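Tubulin-like protein CetZ1 (Haloferax volcanii, PDB 4B46) binds and probably hydrolyses GTP as a tubulin-like cytoskeletal protein that controls cell shape and is essential for developing the rod-shaped cells needed for efficient swimming. Local coordinates at residues 48-52 / 53-57; 85-88 / 89-93; 215-218 / 219-223; 316-319 / 320-324; 349-353 / 354-358. All blocks are in the same frame, centred on the assembly; numbering follows the deposited sequence.

Contact 1 (48-52 / 53-57); sequences KNIPK and DQRVL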
loop_
_atom_site.group_PDB
_atom_site.type_symbol
_atom_site.label_atom_id
_atom_site.label_comp_id
_atom_site.label_asym_id
_atom_site.label_seq_id
_atom_site.Cartn_x
_atom_site.Cartn_y
_atom_site.Cartn_z
ATOM N N LYS A 48 -4.662 -4.810 17.824
ATOM C CA LYS A 48 -3.780 -4.805 18.983
ATOM C C LYS A 48 -3.122 -3.455 19.218
ATOM O O LYS A 48 -2.805 -3.100 20.349
ATOM C CB LYS A 48 -2.698 -5.876 18.808
ATOM C CG LYS A 48 -3.235 -7.286 18.682
ATOM C CD LYS A 48 -2.125 -8.270 18.358
ATOM C CE LYS A 48 -2.663 -9.691 18.223
ATOM N NZ LYS A 48 -3.202 -10.215 19.508
ATOM N N ASN A 49 -2.923 -2.704 18.144
ATOM C CA ASN A 49 -2.059 -1.531 18.181
ATOM C C ASN A 49 -2.777 -0.225 17.885
ATOM O O ASN A 49 -2.269 0.850 18.173
ATOM C CB ASN A 49 -0.917 -1.727 17.190
ATOM C CG ASN A 49 -0.188 -3.026 17.413
ATOM O OD1 ASN A 49 0.292 -3.290 18.510
ATOM N ND2 ASN A 49 -0.133 -3.865 16.386
ATOM N N ILE A 50 -3.954 -0.322 17.290
ATOM C CA ILE A 50 -4.737 0.858 16.975
ATOM C C ILE A 50 -5.574 1.247 18.191
ATOM O O ILE A 50 -6.286 0.417 18.743
ATOM C CB ILE A 50 -5.615 0.600 15.740
ATOM C CG1 ILE A 50 -4.708 0.280 14.543
ATOM C CG2 ILE A 50 -6.525 1.786 15.466
ATOM C CD1 ILE A 50 -5.418 0.021 13.255
ATOM N N PRO A 51 -5.464 2.511 18.634
ATOM C CA PRO A 51 -6.198 2.978 19.821
ATOM C C PRO A 51 -7.701 2.709 19.707
ATOM O O PRO A 51 -8.261 2.867 18.625
ATOM C CB PRO A 51 -5.927 4.486 19.827
ATOM C CG PRO A 51 -4.642 4.648 19.081
ATOM C CD PRO A 51 -4.666 3.585 18.015
ATOM N N LYS A 52 -8.337 2.309 20.801
ATOM C CA LYS A 52 -9.759 1.956 20.776
ATOM C C LYS A 52 -10.617 3.103 20.263
ATOM O O LYS A 52 -11.594 2.891 19.557
ATOM C CB LYS A 52 -10.239 1.513 22.161
ATOM C CG LYS A 52 -9.410 0.392 22.771
ATOM C CD LYS A 52 -10.087 -0.199 24.001
ATOM C CE LYS A 52 -9.169 -1.179 24.718
ATOM N NZ LYS A 52 -8.693 -2.256 23.811
ATOM N N ASP A 53 -10.228 4.323 20.610
ATOM C CA ASP A 53 -10.912 5.520 20.138
ATOM C C ASP A 53 -10.720 5.770 18.637
ATOM O O ASP A 53 -11.417 6.598 18.054
ATOM C CB ASP A 53 -10.444 6.736 20.945
ATOM C CG ASP A 53 -8.970 6.665 21.292
ATOM O OD1 ASP A 53 -8.630 6.056 22.331
ATOM O OD2 ASP A 53 -8.151 7.207 20.521
ATOM N N GLN A 54 -9.787 5.054 18.012
ATOM C CA GLN A 54 -9.565 5.185 16.569
ATOM C C GLN A 54 -10.068 3.964 15.793
ATOM O O GLN A 54 -9.726 3.768 14.621
ATOM C CB GLN A 54 -8.083 5.429 16.272
ATOM C CG GLN A 54 -7.420 6.449 17.185
ATOM C CD GLN A 54 -7.485 7.860 16.637
ATOM O OE1 GLN A 54 -8.496 8.278 16.070
ATOM N NE2 GLN A 54 -6.398 8.601 16.801
ATOM N N ARG A 55 -10.869 3.140 16.459
ATOM C CA ARG A 55 -11.546 2.024 15.811
ATOM C C ARG A 55 -13.007 2.405 15.603
ATOM O O ARG A 55 -13.737 2.584 16.567
ATOM C CB ARG A 55 -11.453 0.779 16.688
ATOM C CG ARG A 55 -10.030 0.280 16.901
ATOM C CD ARG A 55 -9.982 -0.873 17.892
ATOM N NE ARG A 55 -8.653 -0.993 18.481
ATOM C CZ ARG A 55 -8.251 -2.002 19.246
ATOM N NH1 ARG A 55 -9.076 -3.003 19.519
ATOM N NH2 ARG A 55 -7.016 -2.011 19.730
ATOM N N VAL A 56 -13.428 2.550 14.353
ATOM C CA VAL A 56 -14.770 3.041 14.077
ATOM C C VAL A 56 -15.655 1.947 13.514
ATOM O O VAL A 56 -15.355 1.379 12.464
ATOM C CB VAL A 56 -14.760 4.191 13.056
ATOM C CG1 VAL A 56 -16.142 4.846 12.986
ATOM C CG2 VAL A 56 -13.705 5.210 13.413
ATOM N N LEU A 57 -16.747 1.666 14.218
ATOM C CA LEU A 57 -17.763 0.741 13.734
ATOM C C LEU A 57 -18.830 1.500 12.947
ATOM O O LEU A 57 -19.478 2.395 13.478
ATOM C CB LEU A 57 -18.409 0.012 14.913
ATOM C CG LEU A 57 -19.436 -1.079 14.606
ATOM C CD1 LEU A 57 -18.763 -2.244 13.880
ATOM C CD2 LEU A 57 -20.109 -1.541 15.902
HETATM O O HOH W 1 -6.385 -3.499 22.272
#
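Arg55 turns back over the bend in the chain and seizes the carbonyl of Ile50 side-on: NH2 and NE both donate to Ile50 O, at 2.7 and 2.8 Å. The oxygen lies within the guanidinium plane, while NH2 meets it in the carbonyl plane and NE from above. An arginine suits the place because its chain, extended from CG to NE, spans the turn and still offers two N-H groups to one carbonyl oxygen. Beside this grip the packing is close. Pro51 CB rests 3.6 Å from Gln54 CG, Ile50 CG2 lies 4.0 Å from Gln54 CB, and Gln54 N donates to Pro51 O over 2.7 Å to tighten the turn. The other side is looser and wet. Lys52 passes its CG over one face of the guanidinium, then bends at its last torsion (chi4 -56°), which leaves NZ 4.4 Å from Arg55 NH1; a water accepting from Arg55 NH2, and weakly from Lys52 NZ, probably eases the repulsion of the like charges. A leucine in place of Arg55 has no N-H to give Ile50 O, and the turn would probably be less firmly closed. Asp17 of helix 9-26 accepts from the backbone N of Lys48 and of Asn49, and Ile50 packs on Val16 of that helix. Strand 55-57 lies at the margin of the sheet, joined to strand 31-38 by backbone bonds, with Val56 against helix 83-90.

Contact 2 (85-88 / 89-93); sequences EVQG and AIDSI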
loop_
_atom_site.group_PDB
_atom_site.type_symbol
_atom_site.label_atom_id
_atom_site.label_comp_id
_atom_site.label_asym_id
_atom_site.label_seq_id
_atom_site.Cartn_x
_atom_site.Cartn_y
_atom_site.Cartn_z
ATOM N N GLU A 85 -19.234 9.265 11.066
ATOM C CA GLU A 85 -18.640 8.476 12.148
ATOM C C GLU A 85 -17.139 8.357 11.936
ATOM O O GLU A 85 -16.345 8.470 12.872
ATOM C CB GLU A 85 -19.245 7.074 12.212
ATOM C CG GLU A 85 -20.645 7.016 12.765
ATOM C CD GLU A 85 -21.071 5.594 13.073
ATOM O OE1 GLU A 85 -21.405 4.846 12.128
ATOM O OE2 GLU A 85 -21.068 5.217 14.262
ATOM N N VAL A 86 -16.758 8.106 10.691
ATOM C CA VAL A 86 -15.357 7.993 10.346
ATOM C C VAL A 86 -14.674 9.344 10.553
ATOM O O VAL A 86 -13.611 9.425 11.173
ATOM C CB VAL A 86 -15.174 7.524 8.901
ATOM C CG1 VAL A 86 -13.684 7.327 8.600
ATOM C CG2 VAL A 86 -15.953 6.236 8.671
ATOM N N GLN A 87 -15.311 10.403 10.059
ATOM C CA GLN A 87 -14.760 11.754 10.171
ATOM C C GLN A 87 -14.601 12.170 11.629
ATOM O O GLN A 87 -13.677 12.912 11.977
ATOM C CB GLN A 87 -15.624 12.772 9.419
ATOM C CG GLN A 87 -14.973 14.154 9.294
ATOM C CD GLN A 87 -13.576 14.087 8.681
ATOM O OE1 GLN A 87 -13.337 13.367 7.705
ATOM N NE2 GLN A 87 -12.639 14.821 9.272
ATOM N N GLY A 88 -15.504 11.684 12.474
ATOM C CA GLY A 88 -15.420 11.915 13.901
ATOM C C GLY A 88 -14.065 11.500 14.436
ATOM O O GLY A 88 -13.422 12.255 15.162
ATOM N N ALA A 89 -13.622 10.306 14.051
ATOM C CA ALA A 89 -12.313 9.779 14.451
ATOM C C ALA A 89 -11.138 10.494 13.794
ATOM O O ALA A 89 -10.087 10.672 14.409
ATOM C CB ALA A 89 -12.232 8.309 14.137
ATOM N N ILE A 90 -11.301 10.857 12.528
ATOM C CA ILE A 90 -10.267 11.571 11.797
ATOM C C ILE A 90 -10.052 12.971 12.395
ATOM O O ILE A 90 -8.942 13.512 12.357
ATOM C CB ILE A 90 -10.609 11.649 10.295
ATOM C CG1 ILE A 90 -10.647 10.242 9.696
ATOM C CG2 ILE A 90 -9.591 12.486 9.539
ATOM C CD1 ILE A 90 -11.109 10.207 8.269
ATOM N N ASP A 91 -11.104 13.537 12.981
ATOM C CA ASP A 91 -11.009 14.859 13.595
ATOM C C ASP A 91 -10.038 14.928 14.778
ATOM O O ASP A 91 -9.696 16.017 15.243
ATOM C CB ASP A 91 -12.390 15.348 14.035
ATOM C CG ASP A 91 -13.238 15.831 12.874
ATOM O OD1 ASP A 91 -12.675 16.115 11.798
ATOM O OD2 ASP A 91 -14.471 15.929 13.046
ATOM N N SER A 92 -9.599 13.772 15.264
ATOM C CA SER A 92 -8.657 13.724 16.378
ATOM C C SER A 92 -7.213 13.621 15.878
ATOM O O SER A 92 -6.263 13.844 16.631
ATOM C CB SER A 92 -8.992 12.561 17.312
ATOM O OG SER A 92 -10.335 12.649 17.764
ATOM N N ILE A 93 -7.063 13.294 14.598
ATOM C CA ILE A 93 -5.758 13.225 13.946
ATOM C C ILE A 93 -5.162 14.611 13.714
ATOM O O ILE A 93 -5.832 15.488 13.179
ATOM C CB ILE A 93 -5.889 12.535 12.575
ATOM C CG1 ILE A 93 -6.197 11.050 12.757
ATOM C CG2 ILE A 93 -4.638 12.747 11.725
ATOM C CD1 ILE A 93 -6.450 10.322 11.454
#
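Gln87 and Asp91, one helical turn apart, join their polar ends near the close of helix 83-90, where a type I beta turn from Ile90 to Ile93 leads the chain away. Gln87 NE2 donates to Asp91 OD1 over 2.8 Å. The acceptor lies close to the amide plane, but the N-H comes down on OD1 from above the carboxylate, the two planes being 60° apart. What lets the glutamine reach is its bend at the second torsion (chi2 54°), which turns the amide forward along the helix, toward Asp91. On the inner flank Val86 and Ile90 lie side by side, CG1 of the valine 3.9 Å from CD1 of the isoleucine, branched apolar chains suited to a buried helix face. A second shell fixes these groups: Gln87 OE1 accepts from His122 NE2 and Gln87 NE2 also bonds to Tyr127 OH, while Leu119 and Leu123 of helix 111-126 cover Val86 and Ile90. Ala89, small enough for close approach, faces Val56 of the edge strand 55-57. The backbone supports the polar pair as well, since Asp91 N donates to Gln87 O at 2.8 Å, and Ile93 N closes the turn on Ile90 O at 2.9 Å.

Contact 3 (215-218 / 219-223); sequences DSSE and IINTL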
loop_
_atom_site.group_PDB
_atom_site.type_symbol
_atom_site.label_atom_id
_atom_site.label_comp_id
_atom_site.label_asym_id
_atom_site.label_seq_id
_atom_site.Cartn_x
_atom_site.Cartn_y
_atom_site.Cartn_z
ATOM N N ASP A 215 13.445 12.453 0.566
ATOM C CA ASP A 215 12.425 13.161 1.332
ATOM C C ASP A 215 11.028 12.857 0.796
ATOM O O ASP A 215 10.883 12.242 -0.259
ATOM C CB ASP A 215 12.708 14.668 1.389
ATOM C CG ASP A 215 12.873 15.290 0.023
ATOM O OD1 ASP A 215 12.130 14.923 -0.909
ATOM O OD2 ASP A 215 13.754 16.157 -0.125
ATOM N N SER A 216 10.009 13.281 1.534
ATOM C CA SER A 216 8.617 13.047 1.155
ATOM C C SER A 216 8.277 13.632 -0.214
ATOM O O SER A 216 7.472 13.064 -0.963
ATOM C CB SER A 216 7.680 13.642 2.212
ATOM O OG SER A 216 8.104 13.276 3.511
ATOM N N SER A 217 8.876 14.780 -0.525
ATOM C CA SER A 217 8.659 15.424 -1.812
ATOM C C SER A 217 8.957 14.488 -2.976
ATOM O O SER A 217 8.227 14.454 -3.968
ATOM C CB SER A 217 9.517 16.683 -1.930
ATOM O OG SER A 217 8.684 17.813 -2.097
ATOM N N GLU A 218 10.031 13.724 -2.848
ATOM C CA GLU A 218 10.422 12.803 -3.904
ATOM C C GLU A 218 9.410 11.684 -4.093
ATOM O O GLU A 218 9.184 11.221 -5.210
ATOM C CB GLU A 218 11.813 12.228 -3.625
ATOM C CG GLU A 218 12.919 13.266 -3.743
ATOM C CD GLU A 218 14.292 12.651 -3.675
ATOM O OE1 GLU A 218 14.780 12.419 -2.551
ATOM O OE2 GLU A 218 14.882 12.397 -4.745
ATOM N N ILE A 219 8.813 11.241 -2.996
ATOM C CA ILE A 219 7.801 10.200 -3.068
ATOM C C ILE A 219 6.534 10.772 -3.679
ATOM O O ILE A 219 5.945 10.181 -4.588
ATOM C CB ILE A 219 7.490 9.619 -1.680
ATOM C CG1 ILE A 219 8.709 8.859 -1.153
ATOM C CG2 ILE A 219 6.254 8.708 -1.735
ATOM C CD1 ILE A 219 8.591 8.457 0.301
ATOM N N ILE A 220 6.124 11.935 -3.181
ATOM C CA ILE A 220 4.915 12.582 -3.670
ATOM C C ILE A 220 5.029 12.877 -5.167
ATOM O O ILE A 220 4.105 12.621 -5.945
ATOM C CB ILE A 220 4.633 13.868 -2.853
ATOM C CG1 ILE A 220 4.207 13.474 -1.436
ATOM C CG2 ILE A 220 3.577 14.738 -3.527
ATOM C CD1 ILE A 220 4.140 14.626 -0.473
ATOM N N ASN A 221 6.184 13.388 -5.574
ATOM C CA ASN A 221 6.413 13.711 -6.977
ATOM C C ASN A 221 6.503 12.467 -7.876
ATOM O O ASN A 221 6.122 12.504 -9.046
ATOM C CB ASN A 221 7.643 14.614 -7.117
ATOM C CG ASN A 221 7.371 16.025 -6.641
ATOM O OD1 ASN A 221 6.218 16.413 -6.486
ATOM N ND2 ASN A 221 8.422 16.799 -6.414
ATOM N N THR A 222 6.982 11.361 -7.320
ATOM C CA THR A 222 6.979 10.099 -8.057
ATOM C C THR A 222 5.553 9.595 -8.299
ATOM O O THR A 222 5.250 9.036 -9.361
ATOM C CB THR A 222 7.825 9.024 -7.339
ATOM O OG1 THR A 222 9.174 9.483 -7.225
ATOM C CG2 THR A 222 7.832 7.696 -8.133
ATOM N N LEU A 223 4.673 9.814 -7.322
ATOM C CA LEU A 223 3.307 9.309 -7.402
ATOM C C LEU A 223 2.362 10.266 -8.118
ATOM O O LEU A 223 1.233 9.905 -8.413
ATOM C CB LEU A 223 2.760 9.039 -5.998
ATOM C CG LEU A 223 3.493 7.987 -5.170
ATOM C CD1 LEU A 223 3.046 8.010 -3.723
ATOM C CD2 LEU A 223 3.289 6.598 -5.777
#
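Glu218 and Thr222 meet through one carbonyl: Glu218 O accepts both Thr222 OG1, at 2.7 Å, and Thr222 N, at 3.1 Å. Threonine suits this because its OG1, set beside the backbone N by a chi1 of -60°, leans back toward the preceding turn and gives its own hydroxyl proton an acceptor without leaving the helix. Ile219 works on the inner side. Its CB sits 3.5 Å from Ser216 O, and its branched chain is buried against Tyr332 and Leu296 of the neighbouring strands and against Met1. Ser217 faces outward, and its carbonyl carries the next turn: Asn221 N donates to Ser217 O over 2.8 Å, while Asn221 CB and CG lie alongside the same oxygen. Ser216 OG is hydrogen-bonded to Asp99, while its carbonyl accepts from Ile220 N. The Glu218 side chain runs the other way, back to the helix start. There Glu218 N donates to Asp215 OD1 at 3.1 Å, and Glu218 OE1 takes a weak bond from Asp215 N at 3.4 Å. This reciprocal exchange between the N-cap aspartate and the third residue beyond it is a capping box, which ties off the beginning of helix 216-223.

Contact 4 (316-319 / 320-324); sequences KWIE and EQTGS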
loop_
_atom_site.group_PDB
_atom_site.type_symbol
_atom_site.label_atom_id
_atom_site.label_comp_id
_atom_site.label_asym_id
_atom_site.label_seq_id
_atom_site.Cartn_x
_atom_site.Cartn_y
_atom_site.Cartn_z
ATOM N N LYS A 316 20.670 4.957 -13.268
ATOM C CA LYS A 316 20.903 4.755 -14.702
ATOM C C LYS A 316 20.421 3.382 -15.162
ATOM O O LYS A 316 19.774 3.255 -16.199
ATOM C CB LYS A 316 22.382 4.918 -15.056
ATOM C CG LYS A 316 22.875 6.348 -14.964
ATOM C CD LYS A 316 24.321 6.463 -15.409
ATOM C CE LYS A 316 24.756 7.916 -15.464
ATOM N NZ LYS A 316 26.200 8.033 -15.836
ATOM N N TRP A 317 20.746 2.355 -14.391
ATOM C CA TRP A 317 20.326 1.004 -14.746
ATOM C C TRP A 317 18.789 0.892 -14.768
ATOM O O TRP A 317 18.212 0.297 -15.681
ATOM C CB TRP A 317 20.978 -0.025 -13.815
ATOM C CG TRP A 317 20.707 -1.461 -14.201
ATOM C CD1 TRP A 317 21.457 -2.246 -15.036
ATOM C CD2 TRP A 317 19.608 -2.276 -13.768
ATOM N NE1 TRP A 317 20.890 -3.498 -15.145
ATOM C CE2 TRP A 317 19.756 -3.540 -14.376
ATOM C CE3 TRP A 317 18.512 -2.057 -12.925
ATOM C CZ2 TRP A 317 18.849 -4.580 -14.169
ATOM C CZ3 TRP A 317 17.616 -3.095 -12.718
ATOM C CH2 TRP A 317 17.791 -4.341 -13.342
ATOM N N ILE A 318 18.125 1.497 -13.789
ATOM C CA ILE A 318 16.659 1.494 -13.762
ATOM C C ILE A 318 16.079 2.189 -14.993
ATOM O O ILE A 318 15.091 1.735 -15.577
ATOM C CB ILE A 318 16.115 2.109 -12.447
ATOM C CG1 ILE A 318 16.404 1.153 -11.288
ATOM C CG2 ILE A 318 14.604 2.409 -12.540
ATOM C CD1 ILE A 318 16.161 1.738 -9.923
ATOM N N GLU A 319 16.695 3.292 -15.394
ATOM C CA GLU A 319 16.243 3.993 -16.584
ATOM C C GLU A 319 16.367 3.104 -17.832
ATOM O O GLU A 319 15.468 3.060 -18.669
ATOM C CB GLU A 319 17.014 5.305 -16.756
ATOM C CG GLU A 319 16.869 5.915 -18.139
ATOM C CD GLU A 319 15.425 6.237 -18.484
ATOM O OE1 GLU A 319 14.592 6.385 -17.557
ATOM O OE2 GLU A 319 15.119 6.338 -19.689
ATOM N N GLU A 320 17.477 2.381 -17.934
ATOM C CA GLU A 320 17.682 1.426 -19.021
ATOM C C GLU A 320 16.599 0.356 -19.066
ATOM O O GLU A 320 16.148 -0.029 -20.141
ATOM C CB GLU A 320 19.055 0.761 -18.897
ATOM C CG GLU A 320 20.218 1.748 -19.009
ATOM C CD GLU A 320 21.569 1.106 -18.762
ATOM O OE1 GLU A 320 21.769 -0.050 -19.193
ATOM O OE2 GLU A 320 22.432 1.760 -18.138
ATOM N N GLN A 321 16.176 -0.109 -17.892
ATOM C CA GLN A 321 15.223 -1.204 -17.802
ATOM C C GLN A 321 13.768 -0.761 -17.928
ATOM O O GLN A 321 12.891 -1.582 -18.175
ATOM C CB GLN A 321 15.406 -1.946 -16.474
ATOM C CG GLN A 321 16.796 -2.540 -16.282
ATOM C CD GLN A 321 17.095 -3.654 -17.266
ATOM O OE1 GLN A 321 16.225 -4.458 -17.585
ATOM N NE2 GLN A 321 18.330 -3.703 -17.751
ATOM N N THR A 322 13.501 0.526 -17.740
ATOM C CA THR A 322 12.112 0.994 -17.664
ATOM C C THR A 322 11.749 1.984 -18.758
ATOM O O THR A 322 10.595 2.052 -19.180
ATOM C CB THR A 322 11.808 1.671 -16.314
ATOM O OG1 THR A 322 12.687 2.801 -16.144
ATOM C CG2 THR A 322 11.998 0.688 -15.156
ATOM N N GLY A 323 12.731 2.766 -19.200
ATOM C CA GLY A 323 12.461 3.909 -20.056
ATOM C C GLY A 323 11.652 4.993 -19.348
ATOM O O GLY A 323 11.021 5.828 -20.000
ATOM N N SER A 324 11.660 4.987 -18.017
ATOM C CA SER A 324 10.884 5.973 -17.247
ATOM C C SER A 324 11.242 7.412 -17.583
ATOM O O SER A 324 12.399 7.740 -17.862
ATOM C CB SER A 324 11.027 5.761 -15.734
ATOM O OG SER A 324 10.439 4.537 -15.326
#
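Gln321 lies over one face of the Trp317 ring, one helical turn on. Its CB starts beside the tryptophan backbone, 3.7 Å from Trp317 O. The next atom, CG, makes the main contact: it stands 3.4 Å from the centroid of the six-membered ring and only 5° off the normal, a CH-pi contact. A bend at chi2 (-66°) then lays the amide across the indole, with CD 3.7 Å from Trp317 CZ2 and the two planes 22° apart; at the tip NE2 comes near Trp317 CE2 and NE1. A flexible methylene chain with a flat end is well matched to so broad a ring. Trp317 itself packs on Val275, Arg276 and Ala279 of helix 265-280. Were Trp317 a serine, Gln321 CG would lose the ring face beneath it, and a gap is likely to open toward helix 265-280. Further on, the helix is brought to its end. Thr322 OG1 donates to Ile318 O at 2.7 Å and accepts from Ser324 N at 3.1 Å, making an ST turn, and Gly323 N bonds to Glu319 O over 2.8 Å; glycine readily takes the positive phi required there. Helix 308-322 thus leaves for strand 326-333 in a beta-alpha-beta unit. Glu319, bent round the same exit, brings OE1 to 2.6 Å from Ser324 O. Two oxygens would hardly lie so close if both were plain acceptors, which implies that the carboxyl group probably carries a proton in the crystal.

Contact 5 (349-353 / 354-358); sequences VTNVP and RIKEL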
loop_
_atom_site.group_PDB
_atom_site.type_symbol
_atom_site.label_atom_id
_atom_site.label_comp_id
_atom_site.label_asym_id
_atom_site.label_seq_id
_atom_site.Cartn_x
_atom_site.Cartn_y
_atom_site.Cartn_z
ATOM N N VAL A 349 2.342 2.398 -13.968
ATOM C CA VAL A 349 2.547 1.207 -14.787
ATOM C C VAL A 349 1.325 0.963 -15.667
ATOM O O VAL A 349 0.200 1.284 -15.281
ATOM C CB VAL A 349 2.874 -0.037 -13.938
ATOM C CG1 VAL A 349 4.245 0.117 -13.284
ATOM C CG2 VAL A 349 1.784 -0.288 -12.899
ATOM N N THR A 350 1.559 0.417 -16.857
ATOM C CA THR A 350 0.499 0.218 -17.842
ATOM C C THR A 350 0.607 -1.157 -18.507
ATOM O O THR A 350 1.616 -1.854 -18.361
ATOM C CB THR A 350 0.557 1.286 -18.950
ATOM O OG1 THR A 350 1.867 1.292 -19.532
ATOM C CG2 THR A 350 0.248 2.669 -18.393
ATOM N N ASN A 351 -0.439 -1.529 -19.240
ATOM C CA ASN A 351 -0.523 -2.832 -19.906
ATOM C C ASN A 351 -0.277 -3.971 -18.924
ATOM O O ASN A 351 0.389 -4.956 -19.243
ATOM C CB ASN A 351 0.447 -2.917 -21.094
ATOM C CG ASN A 351 0.103 -4.048 -22.054
ATOM O OD1 ASN A 351 -1.069 -4.309 -22.328
ATOM N ND2 ASN A 351 1.127 -4.733 -22.556
ATOM N N VAL A 352 -0.810 -3.810 -17.718
ATOM C CA VAL A 352 -0.649 -4.793 -16.661
ATOM C C VAL A 352 -1.705 -5.887 -16.846
ATOM O O VAL A 352 -2.903 -5.615 -16.776
ATOM C CB VAL A 352 -0.777 -4.123 -15.281
ATOM C CG1 VAL A 352 -0.513 -5.122 -14.181
ATOM C CG2 VAL A 352 0.204 -2.929 -15.182
ATOM N N PRO A 353 -1.263 -7.123 -17.125
ATOM C CA PRO A 353 -2.200 -8.229 -17.371
ATOM C C PRO A 353 -3.268 -8.349 -16.283
ATOM O O PRO A 353 -4.451 -8.463 -16.595
ATOM C CB PRO A 353 -1.288 -9.466 -17.385
ATOM C CG PRO A 353 0.017 -8.932 -17.898
ATOM C CD PRO A 353 0.142 -7.536 -17.315
ATOM N N ARG A 354 -2.851 -8.290 -15.027
ATOM C CA ARG A 354 -3.779 -8.423 -13.921
ATOM C C ARG A 354 -4.849 -7.323 -13.944
ATOM O O ARG A 354 -6.021 -7.584 -13.684
ATOM C CB ARG A 354 -3.014 -8.404 -12.603
ATOM C CG ARG A 354 -3.883 -8.348 -11.373
ATOM C CD ARG A 354 -4.763 -9.596 -11.238
ATOM N NE ARG A 354 -4.839 -10.015 -9.841
ATOM C CZ ARG A 354 -5.844 -10.703 -9.309
ATOM N NH1 ARG A 354 -6.889 -11.045 -10.053
ATOM N NH2 ARG A 354 -5.812 -11.036 -8.024
ATOM N N ILE A 355 -4.441 -6.097 -14.266
ATOM C CA ILE A 355 -5.383 -4.989 -14.367
ATOM C C ILE A 355 -6.303 -5.151 -15.571
ATOM O O ILE A 355 -7.512 -4.922 -15.475
ATOM C CB ILE A 355 -4.651 -3.628 -14.403
ATOM C CG1 ILE A 355 -3.832 -3.445 -13.124
ATOM C CG2 ILE A 355 -5.646 -2.475 -14.587
ATOM C CD1 ILE A 355 -4.626 -3.770 -11.858
ATOM N N LYS A 356 -5.742 -5.579 -16.698
ATOM C CA LYS A 356 -6.551 -5.852 -17.883
ATOM C C LYS A 356 -7.582 -6.965 -17.635
ATOM O O LYS A 356 -8.684 -6.919 -18.182
ATOM C CB LYS A 356 -5.668 -6.208 -19.091
ATOM C CG LYS A 356 -4.906 -5.014 -19.670
ATOM C CD LYS A 356 -4.347 -5.319 -21.054
ATOM C CE LYS A 356 -3.195 -6.318 -20.992
ATOM N NZ LYS A 356 -2.637 -6.638 -22.344
ATOM N N GLU A 357 -7.223 -7.955 -16.822
ATOM C CA GLU A 357 -8.168 -9.005 -16.443
ATOM C C GLU A 357 -9.364 -8.431 -15.677
ATOM O O GLU A 357 -10.515 -8.723 -15.997
ATOM C CB GLU A 357 -7.511 -10.060 -15.556
ATOM C CG GLU A 357 -8.536 -11.093 -15.042
ATOM C CD GLU A 357 -8.214 -11.625 -13.663
ATOM O OE1 GLU A 357 -7.272 -11.107 -13.033
ATOM O OE2 GLU A 357 -8.890 -12.588 -13.217
ATOM N N LEU A 358 -9.068 -7.639 -14.652
ATOM C CA LEU A 358 -10.092 -7.049 -13.808
ATOM C C LEU A 358 -11.025 -6.151 -14.616
ATOM O O LEU A 358 -12.246 -6.223 -14.466
ATOM C CB LEU A 358 -9.460 -6.268 -12.658
ATOM C CG LEU A 358 -8.715 -7.108 -11.624
ATOM C CD1 LEU A 358 -8.166 -6.199 -10.527
ATOM C CD2 LEU A 358 -9.620 -8.174 -11.035
#
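The chain swings from Asn351, with positive phi, into the N-cap Val352 and the first turn of helix 353-366, where Val352 O accepts from Lys356 N and Pro353 O from Glu357 N, each over 2.8 Å. Proline is at home in this first turn, where a missing N-H costs no helical bond and its ring holds phi near helical values. Asn351 reaches forward with its CG anti to the backbone N (chi1 -162°), so that OD1 takes a bond of 2.8 Å from Lys356 NZ; the lysine, bent at chi3, approaches tilted from the plane of the amide carbonyl. On the buried flank Val352 CB meets Ile355 CG1 at 3.8 Å; Leu285 and Cys287 of a loop touch Val352, and Phe154 of helix 144-160 touches Ile355. Arg354 leads away from the loop, its NH1 in a salt bridge of 3.0 Å with Glu357 OE1, met on the syn side, and its NE in another with Asp168. Its side chain lies about 8 Å from the bound GDP and about 6 Å from that of Asn169, a nucleotide-binding residue. Held by two acids, the guanidinium is probably kept from turning, and its charge is likely to be largely balanced close to the nucleotide site.

How the contacts relate
All five contacts are local, each joining residues three to five apart in sequence, and they follow one another in series without nesting or crossing. Contact 1 forms the bend into edge strand 55-57, and contact 2 lies toward the end of helix 83-90; the two touch, with Val56 CG1 3.6 Å from Glu85 O, and tie strand to helix within the GTPase domain. Contacts 3, 4 and 5 follow in the C-terminal domain: the start of helix 216-223, the end of helix 308-322 and the start of helix 353-366. Contact 3 approaches contacts 4 and 5 to about 8 and 9 Å between nearest atoms, while the centres of contacts 1 and 4 stand about 42 Å apart.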